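Long-range contacts in branched-chain amino acid aminotransferase (Thermoproteus uzoniensis, PDB 5CE8), which catalyses pyridoxal-phosphate-dependent amino-group transfer to 2-oxoglutarate, probably from leucine, isoleucine and valine: residues A[41-46]-A[160-165]; A[72-77]-A[156-161]. All coordinates share one frame; numbering follows the deposited sequence.

Contact 1. Residues A[41-46]-A[160-165]. With PLP (pyridoxal-5'-phosphate), chain D.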
# COMPACT_ATOMS: atom_id res chain seq x y z
N GLY A 41 9.04 -11.41 -23.93
CA GLY A 41 9.04 -12.79 -24.38
C GLY A 41 8.09 -13.56 -23.48
O GLY A 41 7.63 -13.02 -22.42
N VAL A 42 7.79 -14.76 -23.89
CA VAL A 42 7.24 -15.78 -22.98
C VAL A 42 8.01 -17.09 -23.10
O VAL A 42 8.63 -17.38 -24.16
CB VAL A 42 5.76 -15.98 -23.22
CG1 VAL A 42 5.07 -14.67 -23.04
CG2 VAL A 42 5.42 -16.51 -24.57
N PHE A 43 7.87 -17.93 -22.08
CA PHE A 43 8.50 -19.24 -22.13
C PHE A 43 7.62 -20.26 -21.41
O PHE A 43 6.56 -19.91 -20.84
CB PHE A 43 9.91 -19.23 -21.56
CG PHE A 43 9.99 -18.85 -20.11
CD1 PHE A 43 9.93 -17.51 -19.72
CD2 PHE A 43 10.12 -19.82 -19.15
CE1 PHE A 43 9.93 -17.19 -18.34
CE2 PHE A 43 10.24 -19.53 -17.78
CZ PHE A 43 10.13 -18.23 -17.39
N GLU A 44 8.09 -21.49 -21.46
CA GLU A 44 7.52 -22.65 -20.76
C GLU A 44 8.59 -23.60 -20.24
O GLU A 44 9.78 -23.52 -20.58
CB GLU A 44 6.62 -23.45 -21.68
CG GLU A 44 5.17 -22.98 -21.71
CD GLU A 44 4.50 -23.03 -20.35
OE1 GLU A 44 3.65 -22.16 -20.10
OE2 GLU A 44 4.88 -23.91 -19.57
N GLY A 45 8.15 -24.56 -19.44
CA GLY A 45 9.05 -25.58 -18.91
C GLY A 45 8.23 -26.84 -18.97
O GLY A 45 7.07 -26.82 -18.56
N ILE A 46 8.77 -27.85 -19.65
CA ILE A 46 8.03 -29.09 -19.83
C ILE A 46 8.99 -30.21 -19.58
O ILE A 46 10.10 -30.16 -20.10
CB ILE A 46 7.45 -29.26 -21.20
CG1 ILE A 46 6.62 -28.02 -21.59
CG2 ILE A 46 6.63 -30.57 -21.26
CD1 ILE A 46 6.14 -27.95 -23.08
N MET A 160 0.67 -13.52 -14.11
CA MET A 160 0.10 -14.83 -14.50
C MET A 160 0.70 -15.28 -15.83
O MET A 160 0.51 -16.37 -16.19
CB MET A 160 -1.40 -14.72 -14.62
CG MET A 160 -2.00 -14.34 -13.25
SD MET A 160 -3.73 -14.63 -12.83
CE MET A 160 -4.05 -16.04 -13.86
N ALA A 161 1.28 -14.39 -16.59
CA ALA A 161 1.92 -14.81 -17.81
C ALA A 161 3.31 -15.28 -17.46
O ALA A 161 3.98 -14.60 -16.67
CB ALA A 161 2.00 -13.68 -18.73
N LYS A 162 3.79 -16.33 -18.12
CA LYS A 162 5.15 -16.85 -17.94
C LYS A 162 6.04 -16.05 -18.83
O LYS A 162 6.52 -16.47 -19.92
CB LYS A 162 5.15 -18.33 -18.18
CG LYS A 162 6.33 -19.02 -17.47
CD LYS A 162 6.07 -20.57 -17.37
CE LYS A 162 7.18 -21.29 -16.70
NZ LYS A 162 7.15 -20.94 -15.24
N ALA A 163 6.27 -14.84 -18.41
CA ALA A 163 6.90 -13.85 -19.28
C ALA A 163 8.28 -13.47 -18.83
O ALA A 163 8.50 -13.19 -17.68
CB ALA A 163 6.00 -12.62 -19.42
N THR A 164 9.19 -13.32 -19.78
CA THR A 164 10.67 -13.34 -19.59
C THR A 164 11.14 -12.28 -18.65
O THR A 164 11.74 -12.59 -17.57
CB THR A 164 11.39 -13.29 -20.97
OG1 THR A 164 10.90 -12.19 -21.67
CG2 THR A 164 11.09 -14.59 -21.87
N GLY A 165 10.70 -11.06 -18.93
CA GLY A 165 11.11 -9.88 -18.21
C GLY A 165 10.78 -9.90 -16.72
O GLY A 165 11.57 -9.49 -15.96
N1 PLP D . 5.96 -20.23 -10.25
C2 PLP D . 6.47 -19.40 -11.16
C2A PLP D . 6.81 -17.98 -10.80
C3 PLP D . 6.81 -19.87 -12.49
O3 PLP D . 7.44 -19.01 -13.39
C4 PLP D . 6.51 -21.28 -12.84
C4A PLP D . 6.79 -21.88 -14.20
C5 PLP D . 5.90 -22.09 -11.74
C6 PLP D . 5.67 -21.47 -10.49
C5A PLP D . 5.58 -23.56 -11.84
O4P PLP D . 4.74 -23.84 -12.91
P PLP D . 4.72 -25.30 -13.49
O1P PLP D . 6.16 -25.71 -13.96
O2P PLP D . 4.07 -26.15 -12.49
O3P PLP D . 3.93 -25.29 -14.77
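The internal-aldimine site is built here: Lys-162 NZ is bonded covalently to PLP C4A (1.4 Å), and the lysine stem lies against the strand 41-43 backbone and Phe-43. The stem is extended through chi3 and turns only at chi4 (71°), which carries NZ to the cofactor; PLP O3, 2.7 Å from Lys-162 NZ, could favour a protonated aldimine. Lys-162 CG sits over one face of the Phe-43 ring, offset toward the rim and 4.0 Å from the centroid, a CH-pi contact with the stem running across the phenylalanine. Tyr-167 and Tyr-38 of the second subunit meet the same ring edge-to-face. In this fold-type IV enzyme the Schiff-base loop clips onto the strand by two backbone hydrogen bonds, one on each side of Val-42. Phe-43 N donates to Lys-162 O (2.9 Å), nearly along the C=O axis; Thr-164 N reaches Gly-41 O (3.1 Å) from 61° out of the carbonyl plane. A weak Ala-163 N to Ala-161 O bond kinks the loop into an inverse gamma turn centred on Lys-162. The Thr-164 CG2 methyl packs on bare glycine backbone, 3.6 Å from Gly-41 C. Glu-44 OE1 approaches Lys-162 CD (4.0 Å), but its carboxylate is engaged by Arg-66 and His-63.

Contact 2. Residues A[72-77]-A[156-161]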
# COMPACT_ATOMS: atom_id res chain seq x y z
N LYS A 72 -0.79 -13.80 -25.30
CA LYS A 72 -1.96 -12.91 -25.51
C LYS A 72 -2.07 -11.96 -24.32
O LYS A 72 -2.49 -10.82 -24.42
CB LYS A 72 -3.22 -13.77 -25.59
CG LYS A 72 -4.54 -12.97 -25.40
CD LYS A 72 -5.72 -13.86 -25.01
CE LYS A 72 -6.68 -14.07 -26.17
NZ LYS A 72 -7.61 -12.92 -26.31
N ILE A 73 -1.70 -12.46 -23.16
CA ILE A 73 -1.62 -11.59 -21.99
C ILE A 73 -0.65 -10.38 -22.23
O ILE A 73 -1.00 -9.22 -21.95
CB ILE A 73 -1.25 -12.43 -20.76
CG1 ILE A 73 -2.46 -13.27 -20.38
CG2 ILE A 73 -0.91 -11.55 -19.62
CD1 ILE A 73 -2.24 -14.16 -19.17
N ILE A 74 0.52 -10.65 -22.80
CA ILE A 74 1.56 -9.59 -22.95
C ILE A 74 1.43 -8.85 -24.28
O ILE A 74 2.09 -7.87 -24.46
CB ILE A 74 3.04 -10.08 -22.69
CG1 ILE A 74 3.65 -11.04 -23.77
CG2 ILE A 74 3.15 -10.63 -21.28
CD1 ILE A 74 5.17 -11.00 -23.84
N GLY A 75 0.63 -9.40 -25.22
CA GLY A 75 0.44 -8.80 -26.58
C GLY A 75 1.56 -9.28 -27.52
O GLY A 75 1.98 -8.56 -28.44
N LEU A 76 2.08 -10.47 -27.28
CA LEU A 76 3.07 -11.06 -28.19
C LEU A 76 2.33 -11.95 -29.23
O LEU A 76 1.40 -12.66 -28.86
CB LEU A 76 3.99 -11.88 -27.30
CG LEU A 76 5.08 -12.58 -28.04
CD1 LEU A 76 5.99 -11.54 -28.69
CD2 LEU A 76 5.81 -13.47 -27.10
N ASP A 77 2.65 -11.87 -30.53
CA ASP A 77 1.84 -12.53 -31.54
C ASP A 77 2.61 -13.82 -31.87
O ASP A 77 3.67 -13.78 -32.51
CB ASP A 77 1.64 -11.59 -32.75
CG ASP A 77 1.02 -12.27 -33.98
OD1 ASP A 77 0.36 -13.31 -33.89
OD2 ASP A 77 1.24 -11.74 -35.08
N MET A 156 1.71 -3.78 -12.05
CA MET A 156 2.93 -3.40 -12.75
C MET A 156 3.44 -4.34 -13.86
O MET A 156 3.98 -3.85 -14.87
CB MET A 156 4.04 -3.28 -11.67
CG MET A 156 3.72 -2.35 -10.53
SD MET A 156 4.73 -2.75 -9.05
CE MET A 156 3.77 -1.68 -8.00
N MET A 157 3.28 -5.67 -13.69
CA MET A 157 3.44 -6.61 -14.81
C MET A 157 2.45 -7.78 -14.68
O MET A 157 2.03 -8.06 -13.58
CB MET A 157 4.83 -7.19 -14.85
CG MET A 157 6.02 -6.19 -15.06
SD MET A 157 7.52 -7.20 -14.97
CE MET A 157 8.57 -5.84 -15.35
N PRO A 158 2.19 -8.51 -15.79
CA PRO A 158 1.11 -9.51 -15.78
C PRO A 158 1.64 -10.84 -15.37
O PRO A 158 1.90 -11.72 -16.20
CB PRO A 158 0.53 -9.47 -17.23
CG PRO A 158 1.50 -8.80 -18.00
CD PRO A 158 2.42 -8.01 -17.13
N VAL A 159 1.80 -10.95 -14.04
CA VAL A 159 2.44 -12.04 -13.41
C VAL A 159 1.94 -13.42 -13.74
O VAL A 159 2.70 -14.38 -13.77
CB VAL A 159 2.52 -11.88 -11.92
CG1 VAL A 159 3.64 -10.92 -11.69
CG2 VAL A 159 1.21 -11.41 -11.31
N MET A 160 0.67 -13.52 -14.11
CA MET A 160 0.10 -14.83 -14.50
C MET A 160 0.70 -15.28 -15.83
O MET A 160 0.51 -16.37 -16.19
CB MET A 160 -1.40 -14.72 -14.62
CG MET A 160 -2.00 -14.34 -13.25
SD MET A 160 -3.73 -14.63 -12.83
CE MET A 160 -4.05 -16.04 -13.86
N ALA A 161 1.28 -14.39 -16.59
CA ALA A 161 1.92 -14.81 -17.81
C ALA A 161 3.31 -15.28 -17.46
O ALA A 161 3.98 -14.60 -16.67
CB ALA A 161 2.00 -13.68 -18.73
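The pyrrolidine of Pro-158 is the only ring in this contact, and no aromatic face takes part: CB and CG of the proline meet the last turn of helix 60-74. Trp-149 of the second subunit and Glu-247 of the third also pack on Pro-158. Ile-73 carries most of the contact through its CG2 methyl, which lies 3.5 Å from Pro-158 CB, a snug fit. The same methyl is 3.7 Å from Ala-161 CB, so it sits in the notch between the two ends of one turn. Its position follows from chi1 of -72°, which sets CG2 anti to the backbone N. The side chains of Ile-73 and Pro-158 run antiparallel alongside one another, whereas Ile-74 lies across the proline. Ile-74 comes in by CG2 too, 4.1 Å from Pro-158 CG, and the same carbon is 4.1 Å from Ala-161 CB. Its CG1-CD1 arm turns back to the strand at Val-42. The Ala-161 N to Pro-158 O bond (2.8 Å) closes the turn, and Pro-158 and Ala-161 both point to the helix. Every meeting atom across the interface is carbon, and all four residues are buried. The carbonyl oxygens of Lys-72 and Ile-73 accept hydrogen bonds from Arg-273 of the third subunit. After Ile-74 the chain leaves the helix at Gly-75, which has positive phi. What results is apolar packing of a helix C-terminus on a type I beta turn, Pro-158 to Ala-161, immediately ahead of the PLP-bound lysine.

From the N terminus the chain passes 41-46 on strand 41-50, then 72-77 at the end of helix 60-74, and the loop between strand 142-146 and helix 167-179 then returns to both. Contact 2 closes the shorter loop, 72-77 to 156-161; contact 1 closes the longer one, which encloses it apart from the shared residues Met-160 and Ala-161. One continuous loop is thus held to a strand of the seven-stranded antiparallel sheet and to the helix beside it. The contacts touch directly where Ile-74 CD1 packs on Val-42 CG1 and Ile-74 CG2 on Ala-163 CB. Both also reach the second subunit.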